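Local coordinates for protein Alp7A (Bacillus subtilis, PDB 5EC0) that binds adenine nucleotide as a plasmid-encoded bacterial actin-like protein and probably forms filaments that segregate plasmid DNA, at residues S4-D9 against V120-F125; T100-T105 against L168-E173; S298-T303 against I338-E343. All blocks are in the same frame, centred on the assembly; numbering follows the deposited sequence.

Contact 1 of 3, residues S4-D9 against V120-F125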
ATOM      1  N   SER A   4      18.694   4.606   6.891  1.00 35.91           N
ATOM      2  CA  SER A   4      19.036   3.219   7.189  1.00 33.34           C
ATOM      3  C   SER A   4      18.093   2.234   6.505  1.00 37.79           C
ATOM      4  O   SER A   4      18.539   1.251   5.912  1.00 42.87           O
ATOM      5  CB  SER A   4      19.024   2.971   8.700  1.00 28.24           C
ATOM      6  OG  SER A   4      19.979   3.789   9.341  1.00 44.54           O
ATOM      7  N   ARG A   5      16.791   2.488   6.611  1.00 30.30           N
ATOM      8  CA  ARG A   5      15.774   1.580   6.087  1.00 26.18           C
ATOM      9  C   ARG A   5      14.709   2.354   5.330  1.00 27.92           C
ATOM     10  O   ARG A   5      14.137   3.322   5.850  1.00 30.90           O
ATOM     11  CB  ARG A   5      15.106   0.779   7.222  1.00 28.69           C
ATOM     12  CG  ARG A   5      16.071   0.014   8.140  1.00 38.00           C
ATOM     13  CD  ARG A   5      15.335  -0.700   9.295  1.00 37.79           C
ATOM     14  NE  ARG A   5      14.249   0.123   9.843  1.00 39.33           N
ATOM     15  CZ  ARG A   5      14.421   1.110  10.715  1.00 33.62           C
ATOM     16  NH1 ARG A   5      15.634   1.397  11.151  1.00 36.45           N
ATOM     17  NH2 ARG A   5      13.383   1.818  11.145  1.00 35.67           N
ATOM     18  N   MET A   6      14.438   1.949   4.100  1.00 26.54           N
ATOM     19  CA  MET A   6      13.308   2.524   3.393  1.00 24.57           C
ATOM     20  C   MET A   6      12.451   1.433   2.762  1.00 26.38           C
ATOM     21  O   MET A   6      12.915   0.664   1.922  1.00 29.59           O
ATOM     22  CB  MET A   6      13.768   3.512   2.328  1.00 20.47           C
ATOM     23  CG  MET A   6      12.610   4.045   1.500  1.00 19.88           C
ATOM     24  SD  MET A   6      13.139   5.427   0.509  1.00 28.84           S
ATOM     25  CE  MET A   6      11.597   5.912  -0.269  1.00 20.25           C
ATOM     26  N   ASN A   7      11.194   1.398   3.189  1.00 25.63           N
ATOM     27  CA  ASN A   7      10.231   0.386   2.800  1.00 22.87           C
ATOM     28  C   ASN A   7       9.063   1.007   2.053  1.00 22.74           C
ATOM     29  O   ASN A   7       8.461   1.959   2.526  1.00 21.94           O
ATOM     30  CB  ASN A   7       9.742  -0.357   4.038  1.00 23.70           C
ATOM     31  CG  ASN A   7      10.865  -1.119   4.729  1.00 25.55           C
ATOM     32  OD1 ASN A   7      11.579  -1.915   4.101  1.00 23.62           O
ATOM     33  ND2 ASN A   7      11.033  -0.874   6.015  1.00 23.39           N
ATOM     34  N   VAL A   8       8.738   0.468   0.890  1.00 20.73           N
ATOM     35  CA  VAL A   8       7.768   1.120   0.006  1.00 19.82           C
ATOM     36  C   VAL A   8       6.703   0.130  -0.418  1.00 27.46           C
ATOM     37  O   VAL A   8       7.021  -0.989  -0.828  1.00 27.90           O
ATOM     38  CB  VAL A   8       8.459   1.715  -1.250  1.00 24.63           C
ATOM     39  CG1 VAL A   8       7.458   2.191  -2.239  1.00 23.91           C
ATOM     40  CG2 VAL A   8       9.392   2.862  -0.851  1.00 26.00           C
ATOM     41  N   ASP A   9       5.448   0.547  -0.264  1.00 23.17           N
ATOM     42  CA  ASP A   9       4.279  -0.137  -0.795  1.00 24.13           C
ATOM     43  C   ASP A   9       3.775   0.692  -1.982  1.00 25.61           C
ATOM     44  O   ASP A   9       3.190   1.758  -1.782  1.00 27.63           O
ATOM     45  CB  ASP A   9       3.193  -0.268   0.287  1.00 22.85           C
ATOM     46  CG  ASP A   9       2.008  -1.142  -0.141  1.00 32.25           C
ATOM     47  OD1 ASP A   9       1.742  -1.300  -1.353  1.00 30.24           O
ATOM     48  OD2 ASP A   9       1.325  -1.672   0.763  1.00 36.74           O
ATOM     49  N   VAL A 120      21.550  11.848  -0.833  1.00 32.83           N
ATOM     50  CA  VAL A 120      20.927  10.888   0.071  1.00 31.71           C
ATOM     51  C   VAL A 120      21.476   9.493  -0.192  1.00 35.12           C
ATOM     52  O   VAL A 120      21.433   9.013  -1.331  1.00 34.80           O
ATOM     53  CB  VAL A 120      19.379  10.857  -0.083  1.00 31.56           C
ATOM     54  CG1 VAL A 120      18.774   9.701   0.723  1.00 30.39           C
ATOM     55  CG2 VAL A 120      18.779  12.177   0.346  1.00 35.70           C
ATOM     56  N   THR A 121      22.003   8.859   0.854  1.00 33.58           N
ATOM     57  CA  THR A 121      22.333   7.439   0.820  1.00 30.20           C
ATOM     58  C   THR A 121      21.279   6.596   1.567  1.00 28.71           C
ATOM     59  O   THR A 121      20.863   6.932   2.673  1.00 32.35           O
ATOM     60  CB  THR A 121      23.733   7.159   1.430  1.00 42.77           C
ATOM     61  OG1 THR A 121      23.858   7.854   2.676  1.00 52.72           O
ATOM     62  CG2 THR A 121      24.830   7.620   0.500  1.00 33.22           C
ATOM     63  N   ILE A 122      20.844   5.508   0.939  1.00 30.76           N
ATOM     64  CA  ILE A 122      19.907   4.568   1.537  1.00 27.78           C
ATOM     65  C   ILE A 122      20.583   3.195   1.673  1.00 32.66           C
ATOM     66  O   ILE A 122      20.963   2.580   0.668  1.00 31.39           O
ATOM     67  CB  ILE A 122      18.618   4.420   0.692  1.00 27.45           C
ATOM     68  CG1 ILE A 122      17.888   5.757   0.583  1.00 27.92           C
ATOM     69  CG2 ILE A 122      17.700   3.348   1.278  1.00 23.43           C
ATOM     70  CD1 ILE A 122      16.903   5.805  -0.559  1.00 24.09           C
ATOM     71  N   GLU A 123      20.750   2.723   2.907  1.00 33.91           N
ATOM     72  CA  GLU A 123      21.474   1.467   3.137  1.00 39.10           C
ATOM     73  C   GLU A 123      20.673   0.280   2.636  1.00 35.27           C
ATOM     74  O   GLU A 123      21.214  -0.613   1.999  1.00 35.84           O
ATOM     75  CB  GLU A 123      21.793   1.289   4.619  1.00 40.06           C
ATOM     76  CG  GLU A 123      22.700   2.370   5.171  1.00 46.62           C
ATOM     77  CD  GLU A 123      23.130   2.098   6.600  1.00 55.93           C
ATOM     78  OE1 GLU A 123      23.156   0.916   7.003  1.00 63.15           O
ATOM     79  OE2 GLU A 123      23.443   3.067   7.316  1.00 60.60           O
ATOM     80  N   TYR A 124      19.370   0.304   2.902  1.00 28.43           N
ATOM     81  CA  TYR A 124      18.507  -0.826   2.603  1.00 27.27           C
ATOM     82  C   TYR A 124      17.135  -0.357   2.116  1.00 26.18           C
ATOM     83  O   TYR A 124      16.348   0.186   2.889  1.00 29.89           O
ATOM     84  CB  TYR A 124      18.364  -1.714   3.845  1.00 22.60           C
ATOM     85  CG  TYR A 124      17.777  -3.071   3.554  1.00 31.61           C
ATOM     86  CD1 TYR A 124      18.464  -3.987   2.758  1.00 33.55           C
ATOM     87  CD2 TYR A 124      16.547  -3.456   4.092  1.00 25.95           C
ATOM     88  CE1 TYR A 124      17.944  -5.252   2.490  1.00 36.76           C
ATOM     89  CE2 TYR A 124      16.013  -4.724   3.826  1.00 33.17           C
ATOM     90  CZ  TYR A 124      16.714  -5.612   3.023  1.00 35.32           C
ATOM     91  OH  TYR A 124      16.199  -6.857   2.762  1.00 32.62           O
ATOM     92  N   PHE A 125      16.887  -0.530   0.822  1.00 22.71           N
ATOM     93  CA  PHE A 125      15.602  -0.212   0.210  1.00 25.13           C
ATOM     94  C   PHE A 125      14.829  -1.502   0.045  1.00 28.44           C
ATOM     95  O   PHE A 125      15.390  -2.523  -0.376  1.00 25.12           O
ATOM     96  CB  PHE A 125      15.789   0.479  -1.153  1.00 24.32           C
ATOM     97  CG  PHE A 125      14.492   0.750  -1.903  1.00 24.49           C
ATOM     98  CD1 PHE A 125      13.942  -0.202  -2.754  1.00 21.09           C
ATOM     99  CD2 PHE A 125      13.840   1.980  -1.775  1.00 23.48           C
ATOM    100  CE1 PHE A 125      12.764   0.053  -3.442  1.00 19.58           C
ATOM    101  CE2 PHE A 125      12.663   2.237  -2.459  1.00 21.04           C
ATOM    102  CZ  PHE A 125      12.126   1.285  -3.287  1.00 19.68           C
TER
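M6 and Y124 join two parallel backbones: the M6 amide N gives a nearly straight hydrogen bond of 2.9 Å to Y124 O (169°). The bond from Y124 N to S4 O is weak, 3.3 Å and bent to 121°, beside the chain's corner at E123. F125 CA adds a CA-H...O contact to M6 O at 3.3 Å. Strands 2-10 and 119-129, first and last in the order of the mixed sheet, thus pair with each other, in a chain of the actin-like ATPase superfamily. Apolar contacts gather on the face carrying M6 and F125. CG of both residues is anti to the backbone N (chi1 176° in F125), which sets the side chains off alongside each other, and the M6 sulfur sits at the edge of the F125 ring, a Met-aromatic contact with SD 5.4 Å from the centroid. M6 SD also meets I122 CD1 at 3.9 Å. The V8 side chain runs at a slant to that of F125, its CG2 3.7 Å from F125 CE2. An alanine in place of F125 would probably leave V8 CG2 and M6 SD without their aromatic partner and open a gap here. The charged ends turn elsewhere, R5 to E370 and Q377, E123 to K380.

Contact 2 of 3, residues T100-T105 against L168-E173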
ATOM      1  N   THR A 100       7.741   8.110  -8.566  1.00 28.71           N
ATOM      2  CA  THR A 100       7.159   8.374  -7.256  1.00 26.35           C
ATOM      3  C   THR A 100       8.199   8.211  -6.133  1.00 29.41           C
ATOM      4  O   THR A 100       8.290   9.052  -5.238  1.00 33.67           O
ATOM      5  CB  THR A 100       5.958   7.467  -6.990  1.00 32.37           C
ATOM      6  OG1 THR A 100       5.091   7.497  -8.128  1.00 35.47           O
ATOM      7  CG2 THR A 100       5.183   7.963  -5.780  1.00 30.20           C
ATOM      8  N   PHE A 101       9.005   7.152  -6.203  1.00 25.81           N
ATOM      9  CA  PHE A 101      10.057   6.923  -5.215  1.00 29.08           C
ATOM     10  C   PHE A 101      11.024   8.114  -5.114  1.00 32.18           C
ATOM     11  O   PHE A 101      11.391   8.534  -4.014  1.00 29.09           O
ATOM     12  CB  PHE A 101      10.811   5.627  -5.557  1.00 28.71           C
ATOM     13  CG  PHE A 101      12.254   5.623  -5.152  1.00 21.87           C
ATOM     14  CD1 PHE A 101      12.625   5.408  -3.832  1.00 28.19           C
ATOM     15  CD2 PHE A 101      13.260   5.791  -6.114  1.00 35.86           C
ATOM     16  CE1 PHE A 101      13.980   5.379  -3.461  1.00 26.11           C
ATOM     17  CE2 PHE A 101      14.615   5.757  -5.757  1.00 26.20           C
ATOM     18  CZ  PHE A 101      14.975   5.558  -4.436  1.00 27.40           C
ATOM     19  N   LEU A 102      11.417   8.657  -6.262  1.00 23.03           N
ATOM     20  CA  LEU A 102      12.380   9.762  -6.303  1.00 27.81           C
ATOM     21  C   LEU A 102      11.825  11.018  -5.649  1.00 23.85           C
ATOM     22  O   LEU A 102      12.505  11.678  -4.852  1.00 25.70           O
ATOM     23  CB  LEU A 102      12.785  10.076  -7.742  1.00 25.14           C
ATOM     24  CG  LEU A 102      13.600   9.054  -8.523  1.00 25.79           C
ATOM     25  CD1 LEU A 102      13.822   9.545  -9.962  1.00 27.47           C
ATOM     26  CD2 LEU A 102      14.939   8.771  -7.826  1.00 25.90           C
ATOM     27  N   ALA A 103      10.587  11.340  -6.003  1.00 25.48           N
ATOM     28  CA  ALA A 103       9.874  12.483  -5.435  1.00 30.69           C
ATOM     29  C   ALA A 103       9.635  12.298  -3.932  1.00 31.89           C
ATOM     30  O   ALA A 103       9.811  13.232  -3.147  1.00 31.57           O
ATOM     31  CB  ALA A 103       8.547  12.701  -6.171  1.00 24.86           C
ATOM     32  N   ALA A 104       9.240  11.088  -3.540  1.00 31.89           N
ATOM     33  CA  ALA A 104       9.064  10.762  -2.127  1.00 30.14           C
ATOM     34  C   ALA A 104      10.355  10.996  -1.344  1.00 23.54           C
ATOM     35  O   ALA A 104      10.347  11.665  -0.313  1.00 23.75           O
ATOM     36  CB  ALA A 104       8.586   9.305  -1.952  1.00 21.82           C
ATOM     37  N   THR A 105      11.457  10.437  -1.842  1.00 23.55           N
ATOM     38  CA  THR A 105      12.745  10.575  -1.179  1.00 23.48           C
ATOM     39  C   THR A 105      13.162  12.066  -1.090  1.00 32.54           C
ATOM     40  O   THR A 105      13.698  12.505  -0.078  1.00 29.22           O
ATOM     41  CB  THR A 105      13.837   9.777  -1.919  1.00 24.74           C
ATOM     42  OG1 THR A 105      13.438   8.405  -2.062  1.00 24.18           O
ATOM     43  CG2 THR A 105      15.162   9.863  -1.165  1.00 24.76           C
ATOM     44  N   LEU A 168      19.011  16.320  -6.491  1.00 36.42           N
ATOM     45  CA  LEU A 168      19.383  15.423  -5.420  1.00 34.78           C
ATOM     46  C   LEU A 168      19.963  14.148  -6.014  1.00 38.10           C
ATOM     47  O   LEU A 168      19.334  13.512  -6.877  1.00 34.42           O
ATOM     48  CB  LEU A 168      18.155  15.121  -4.556  1.00 33.35           C
ATOM     49  CG  LEU A 168      18.247  14.538  -3.151  1.00 42.06           C
ATOM     50  CD1 LEU A 168      18.758  15.568  -2.171  1.00 38.49           C
ATOM     51  CD2 LEU A 168      16.866  14.059  -2.733  1.00 42.69           C
ATOM     52  N   THR A 169      21.167  13.781  -5.582  1.00 36.07           N
ATOM     53  CA  THR A 169      21.687  12.448  -5.907  1.00 39.09           C
ATOM     54  C   THR A 169      21.264  11.461  -4.822  1.00 36.36           C
ATOM     55  O   THR A 169      21.485  11.703  -3.633  1.00 38.70           O
ATOM     56  CB  THR A 169      23.213  12.443  -6.054  1.00 37.64           C
ATOM     57  OG1 THR A 169      23.589  13.386  -7.054  1.00 39.53           O
ATOM     58  CG2 THR A 169      23.722  11.079  -6.473  1.00 37.17           C
ATOM     59  N   ILE A 170      20.644  10.359  -5.240  1.00 31.67           N
ATOM     60  CA  ILE A 170      20.161   9.325  -4.325  1.00 31.29           C
ATOM     61  C   ILE A 170      20.873   7.996  -4.603  1.00 34.36           C
ATOM     62  O   ILE A 170      20.762   7.443  -5.702  1.00 33.09           O
ATOM     63  CB  ILE A 170      18.616   9.128  -4.448  1.00 28.05           C
ATOM     64  CG1 ILE A 170      17.882  10.416  -4.068  1.00 30.89           C
ATOM     65  CG2 ILE A 170      18.131   7.980  -3.597  1.00 26.67           C
ATOM     66  CD1 ILE A 170      16.461  10.491  -4.628  1.00 29.75           C
ATOM     67  N   LYS A 171      21.596   7.495  -3.600  1.00 34.65           N
ATOM     68  CA  LYS A 171      22.367   6.258  -3.729  1.00 35.46           C
ATOM     69  C   LYS A 171      21.792   5.142  -2.884  1.00 32.69           C
ATOM     70  O   LYS A 171      21.792   5.211  -1.651  1.00 35.67           O
ATOM     71  CB  LYS A 171      23.832   6.479  -3.352  1.00 32.50           C
ATOM     72  CG  LYS A 171      24.598   7.326  -4.376  1.00 41.08           C
ATOM     73  CD  LYS A 171      25.904   7.845  -3.800  1.00 43.78           C
ATOM     74  CE  LYS A 171      26.722   8.561  -4.853  1.00 49.60           C
ATOM     75  NZ  LYS A 171      27.889   9.262  -4.249  1.00 48.58           N
ATOM     76  N   VAL A 172      21.298   4.113  -3.558  1.00 30.48           N
ATOM     77  CA  VAL A 172      20.712   2.963  -2.872  1.00 30.08           C
ATOM     78  C   VAL A 172      21.738   1.849  -2.831  1.00 34.80           C
ATOM     79  O   VAL A 172      22.076   1.275  -3.869  1.00 31.30           O
ATOM     80  CB  VAL A 172      19.432   2.487  -3.571  1.00 26.39           C
ATOM     81  CG1 VAL A 172      18.945   1.155  -2.958  1.00 33.80           C
ATOM     82  CG2 VAL A 172      18.358   3.585  -3.497  1.00 29.49           C
ATOM     83  N   GLU A 173      22.250   1.578  -1.633  1.00 30.66           N
ATOM     84  CA  GLU A 173      23.347   0.635  -1.446  1.00 31.82           C
ATOM     85  C   GLU A 173      22.906  -0.811  -1.641  1.00 36.09           C
ATOM     86  O   GLU A 173      23.593  -1.596  -2.289  1.00 35.49           O
ATOM     87  CB  GLU A 173      23.957   0.802  -0.053  1.00 35.23           C
ATOM     88  CG  GLU A 173      24.407   2.234   0.270  1.00 43.90           C
ATOM     89  CD  GLU A 173      25.195   2.326   1.569  1.00 51.03           C
ATOM     90  OE1 GLU A 173      25.250   1.321   2.319  1.00 54.32           O
ATOM     91  OE2 GLU A 173      25.770   3.402   1.834  1.00 55.05           O
TER
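F101 O, a backbone carbonyl inside helix 95-112, is gripped twice by T105, whose side chain also meets I170 across the contact. T105 OG1 lies 2.8 Å from F101 O and stands above the carbonyl plane, while T105 N, at 2.9 Å, comes from the opposite face. With its hydroxyl turned back to the helix in this way, T105 offers its methyl to the strand: CG2 is anti to the backbone N and meets I170 CD1 at 3.8 Å, the two side chains reaching toward each other tip to tip. I170 is the centre of the apolar contact. Its CD1 also touches L102 CD2 at 3.9 Å, and its CG2 lies 4.1 Å from F101 CZ as the two side chains slide past each other in opposite directions. The same ring atom, F101 CZ, reaches V172 CG2 at 4.0 Å, so one aromatic tip bridges two residues that alternate along the strand. The cohesion between the segments is wholly apolar. The axes of segments 100-105 and 168-173 approach to 10.2 Å at 111°, and the helix lies on the sheet: L102 also touches strand 153-159, A104 touches strands 14-19 and 22-33, and I170 and V172 meet I122 of strand 119-129.

Contact 3 of 3, residues S298-T303 against I338-E343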
ATOM      1  N   SER A 298     -24.784  -1.711   0.732  1.00 40.61           N
ATOM      2  CA  SER A 298     -23.908  -1.978  -0.405  1.00 45.46           C
ATOM      3  C   SER A 298     -22.606  -2.679   0.004  1.00 45.35           C
ATOM      4  O   SER A 298     -22.112  -3.566  -0.702  1.00 40.36           O
ATOM      5  CB  SER A 298     -23.575  -0.684  -1.136  1.00 51.43           C
ATOM      6  OG  SER A 298     -22.851  -0.966  -2.318  1.00 58.74           O
ATOM      7  N   LEU A 299     -22.049  -2.280   1.141  1.00 40.09           N
ATOM      8  CA  LEU A 299     -20.819  -2.892   1.616  1.00 33.71           C
ATOM      9  C   LEU A 299     -21.055  -4.342   2.033  1.00 38.84           C
ATOM     10  O   LEU A 299     -20.167  -5.182   1.896  1.00 43.22           O
ATOM     11  CB  LEU A 299     -20.232  -2.100   2.778  1.00 33.06           C
ATOM     12  CG  LEU A 299     -19.652  -0.731   2.413  1.00 41.46           C
ATOM     13  CD1 LEU A 299     -18.899  -0.119   3.604  1.00 39.41           C
ATOM     14  CD2 LEU A 299     -18.742  -0.830   1.185  1.00 37.93           C
ATOM     15  N   LYS A 300     -22.245  -4.630   2.546  1.00 35.00           N
ATOM     16  CA  LYS A 300     -22.546  -5.985   2.991  1.00 44.83           C
ATOM     17  C   LYS A 300     -22.641  -6.906   1.785  1.00 45.56           C
ATOM     18  O   LYS A 300     -22.120  -8.022   1.820  1.00 47.19           O
ATOM     19  CB  LYS A 300     -23.834  -6.038   3.808  1.00 42.13           C
ATOM     20  CG  LYS A 300     -23.986  -7.328   4.626  1.00 43.32           C
ATOM     21  CD  LYS A 300     -25.386  -7.461   5.205  1.00 44.58           C
ATOM     22  CE  LYS A 300     -25.620  -8.838   5.807  1.00 48.49           C
ATOM     23  NZ  LYS A 300     -27.041  -8.968   6.225  1.00 58.03           N
ATOM     24  N   GLU A 301     -23.298  -6.428   0.723  1.00 37.11           N
ATOM     25  CA  GLU A 301     -23.338  -7.141  -0.564  1.00 45.07           C
ATOM     26  C   GLU A 301     -21.942  -7.531  -1.030  1.00 42.95           C
ATOM     27  O   GLU A 301     -21.680  -8.703  -1.318  1.00 40.95           O
ATOM     28  CB  GLU A 301     -23.989  -6.294  -1.668  1.00 42.74           C
ATOM     29  CG  GLU A 301     -25.454  -5.958  -1.488  1.00 60.64           C
ATOM     30  CD  GLU A 301     -25.936  -4.959  -2.527  1.00 68.47           C
ATOM     31  OE1 GLU A 301     -25.336  -4.909  -3.628  1.00 71.37           O
ATOM     32  OE2 GLU A 301     -26.892  -4.210  -2.232  1.00 67.18           O
ATOM     33  N   TYR A 302     -21.064  -6.533  -1.117  1.00 35.15           N
ATOM     34  CA  TYR A 302     -19.700  -6.741  -1.570  1.00 37.92           C
ATOM     35  C   TYR A 302     -18.975  -7.751  -0.678  1.00 35.62           C
ATOM     36  O   TYR A 302     -18.313  -8.660  -1.167  1.00 42.24           O
ATOM     37  CB  TYR A 302     -18.929  -5.406  -1.607  1.00 39.96           C
ATOM     38  CG  TYR A 302     -17.532  -5.551  -2.173  1.00 39.81           C
ATOM     39  CD1 TYR A 302     -17.329  -5.676  -3.549  1.00 35.66           C
ATOM     40  CD2 TYR A 302     -16.416  -5.588  -1.334  1.00 39.23           C
ATOM     41  CE1 TYR A 302     -16.043  -5.825  -4.078  1.00 32.21           C
ATOM     42  CE2 TYR A 302     -15.133  -5.739  -1.848  1.00 35.17           C
ATOM     43  CZ  TYR A 302     -14.956  -5.861  -3.225  1.00 33.63           C
ATOM     44  OH  TYR A 302     -13.700  -6.016  -3.757  1.00 30.97           O
ATOM     45  N   THR A 303     -19.122  -7.594   0.631  1.00 38.10           N
ATOM     46  CA  THR A 303     -18.480  -8.482   1.598  1.00 33.47           C
ATOM     47  C   THR A 303     -18.941  -9.935   1.409  1.00 39.68           C
ATOM     48  O   THR A 303     -18.140 -10.873   1.498  1.00 38.00           O
ATOM     49  CB  THR A 303     -18.762  -8.002   3.042  1.00 31.37           C
ATOM     50  OG1 THR A 303     -18.234  -6.680   3.211  1.00 33.02           O
ATOM     51  CG2 THR A 303     -18.123  -8.925   4.075  1.00 30.88           C
ATOM     52  N   ILE A 338     -17.780  -7.803   7.644  1.00 41.77           N
ATOM     53  CA  ILE A 338     -17.202  -9.123   7.708  1.00 39.68           C
ATOM     54  C   ILE A 338     -17.701  -9.833   8.962  1.00 42.43           C
ATOM     55  O   ILE A 338     -18.049 -11.018   8.926  1.00 37.33           O
ATOM     56  CB  ILE A 338     -15.683  -9.040   7.682  1.00 27.65           C
ATOM     57  CG1 ILE A 338     -15.238  -8.605   6.283  1.00 30.51           C
ATOM     58  CG2 ILE A 338     -15.063 -10.370   8.087  1.00 34.43           C
ATOM     59  CD1 ILE A 338     -13.795  -8.111   6.192  1.00 27.94           C
ATOM     60  N   SER A 339     -17.774  -9.100  10.061  1.00 32.28           N
ATOM     61  CA  SER A 339     -18.264  -9.677  11.305  1.00 36.86           C
ATOM     62  C   SER A 339     -19.728 -10.106  11.176  1.00 38.16           C
ATOM     63  O   SER A 339     -20.091 -11.187  11.610  1.00 39.00           O
ATOM     64  CB  SER A 339     -18.096  -8.687  12.451  1.00 46.11           C
ATOM     65  OG  SER A 339     -18.721  -9.179  13.618  1.00 57.63           O
ATOM     66  N   VAL A 340     -20.552  -9.276  10.539  1.00 37.17           N
ATOM     67  CA  VAL A 340     -21.967  -9.572  10.353  1.00 42.06           C
ATOM     68  C   VAL A 340     -22.181 -10.758   9.412  1.00 49.78           C
ATOM     69  O   VAL A 340     -22.942 -11.687   9.713  1.00 46.38           O
ATOM     70  CB  VAL A 340     -22.736  -8.354   9.775  1.00 41.06           C
ATOM     71  CG1 VAL A 340     -24.206  -8.719   9.523  1.00 42.92           C
ATOM     72  CG2 VAL A 340     -22.627  -7.144  10.704  1.00 41.23           C
ATOM     73  N   VAL A 341     -21.512 -10.712   8.264  1.00 45.62           N
ATOM     74  CA  VAL A 341     -21.700 -11.731   7.246  1.00 40.21           C
ATOM     75  C   VAL A 341     -21.199 -13.099   7.718  1.00 43.50           C
ATOM     76  O   VAL A 341     -21.878 -14.111   7.507  1.00 46.92           O
ATOM     77  CB  VAL A 341     -21.001 -11.342   5.914  1.00 35.35           C
ATOM     78  CG1 VAL A 341     -20.748 -12.574   5.052  1.00 35.32           C
ATOM     79  CG2 VAL A 341     -21.836 -10.292   5.147  1.00 36.23           C
ATOM     80  N   THR A 342     -20.034 -13.142   8.365  1.00 35.90           N
ATOM     81  CA  THR A 342     -19.485 -14.433   8.770  1.00 44.23           C
ATOM     82  C   THR A 342     -20.332 -15.042   9.891  1.00 47.70           C
ATOM     83  O   THR A 342     -20.481 -16.263   9.980  1.00 48.38           O
ATOM     84  CB  THR A 342     -17.994 -14.333   9.194  1.00 34.22           C
ATOM     85  OG1 THR A 342     -17.825 -13.332  10.201  1.00 43.32           O
ATOM     86  CG2 THR A 342     -17.150 -13.970   7.996  1.00 31.93           C
ATOM     87  N   GLU A 343     -20.925 -14.189  10.717  1.00 49.29           N
ATOM     88  CA  GLU A 343     -21.799 -14.678  11.764  1.00 48.02           C
ATOM     89  C   GLU A 343     -23.072 -15.277  11.182  1.00 50.31           C
ATOM     90  O   GLU A 343     -23.549 -16.296  11.674  1.00 58.67           O
ATOM     91  CB  GLU A 343     -22.151 -13.574  12.748  1.00 50.53           C
ATOM     92  CG  GLU A 343     -22.909 -14.123  13.943  1.00 62.66           C
ATOM     93  CD  GLU A 343     -23.404 -13.048  14.872  1.00 70.96           C
ATOM     94  OE1 GLU A 343     -22.558 -12.362  15.483  1.00 70.69           O
ATOM     95  OE2 GLU A 343     -24.638 -12.901  15.002  1.00 81.66           O
TER
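T303 and K300 both swing their leading carbon anti to the backbone N, T303 with CG2 and K300 with CG (chi1 -163°), and this directs both toward helix 335-346. The result is a helix-helix packing within the Alp7A C-terminal domain of the actin-like ATPase fold, the axes of 298-303 and 338-343 9.6 Å apart at closest and crossing at -55°. The T303 methyl and V341 lie in the buried part of the contact. The methyl carbon, T303 CG2, meets I338 CG1 at 3.6 Å, the two side chains crossing at about a right angle, and it also lies 4.1 Å from V341 CG2. K300 works at the margin, where its extended aliphatic chain covers V341: CG is 3.7 Å from V341 CG2. Farther out, K300 CE passes V340 CG1 at 4.0 Å, and the ammonium continues to a salt bridge with E344 of the same helix 335-346, so the lysine is held by its methylenes and by its charge. L334 and S337 also touch T303, continuing the packing toward the start of that helix. The ADP-binding G329 lies about 10 Å from the I338 side chain, too far to touch it. The T303 hydroxyl is turned to its own helix, OG1 giving a 2.8 Å bond to L299 O; OG1 stands 34° out of the L299 carbonyl plane, and T303 N reaches that oxygen from the opposite face.

Contacts 1 and 2 belong to one continuous core. Their centres lie 9 Å apart, strands 119-129 and 166-179 are neighbours in the sheet, and F125 CE2 packs 3.5 Å from F101 CD1. Contact 1 joins strands of that sheet and so combines backbone bonds with side-chain packing, whereas contact 2 lays a helix against it through apolar groups alone. Contact 3 stands on the opposite side of the chain's centre, about 38 Å from contact 1 between centres, and pairs two helices. Its middle is buried, but its margin, with V340 exposed, carries a lysine salt bridge; contact 1 is buried except around S4, R5 and E123, and contact 2 throughout.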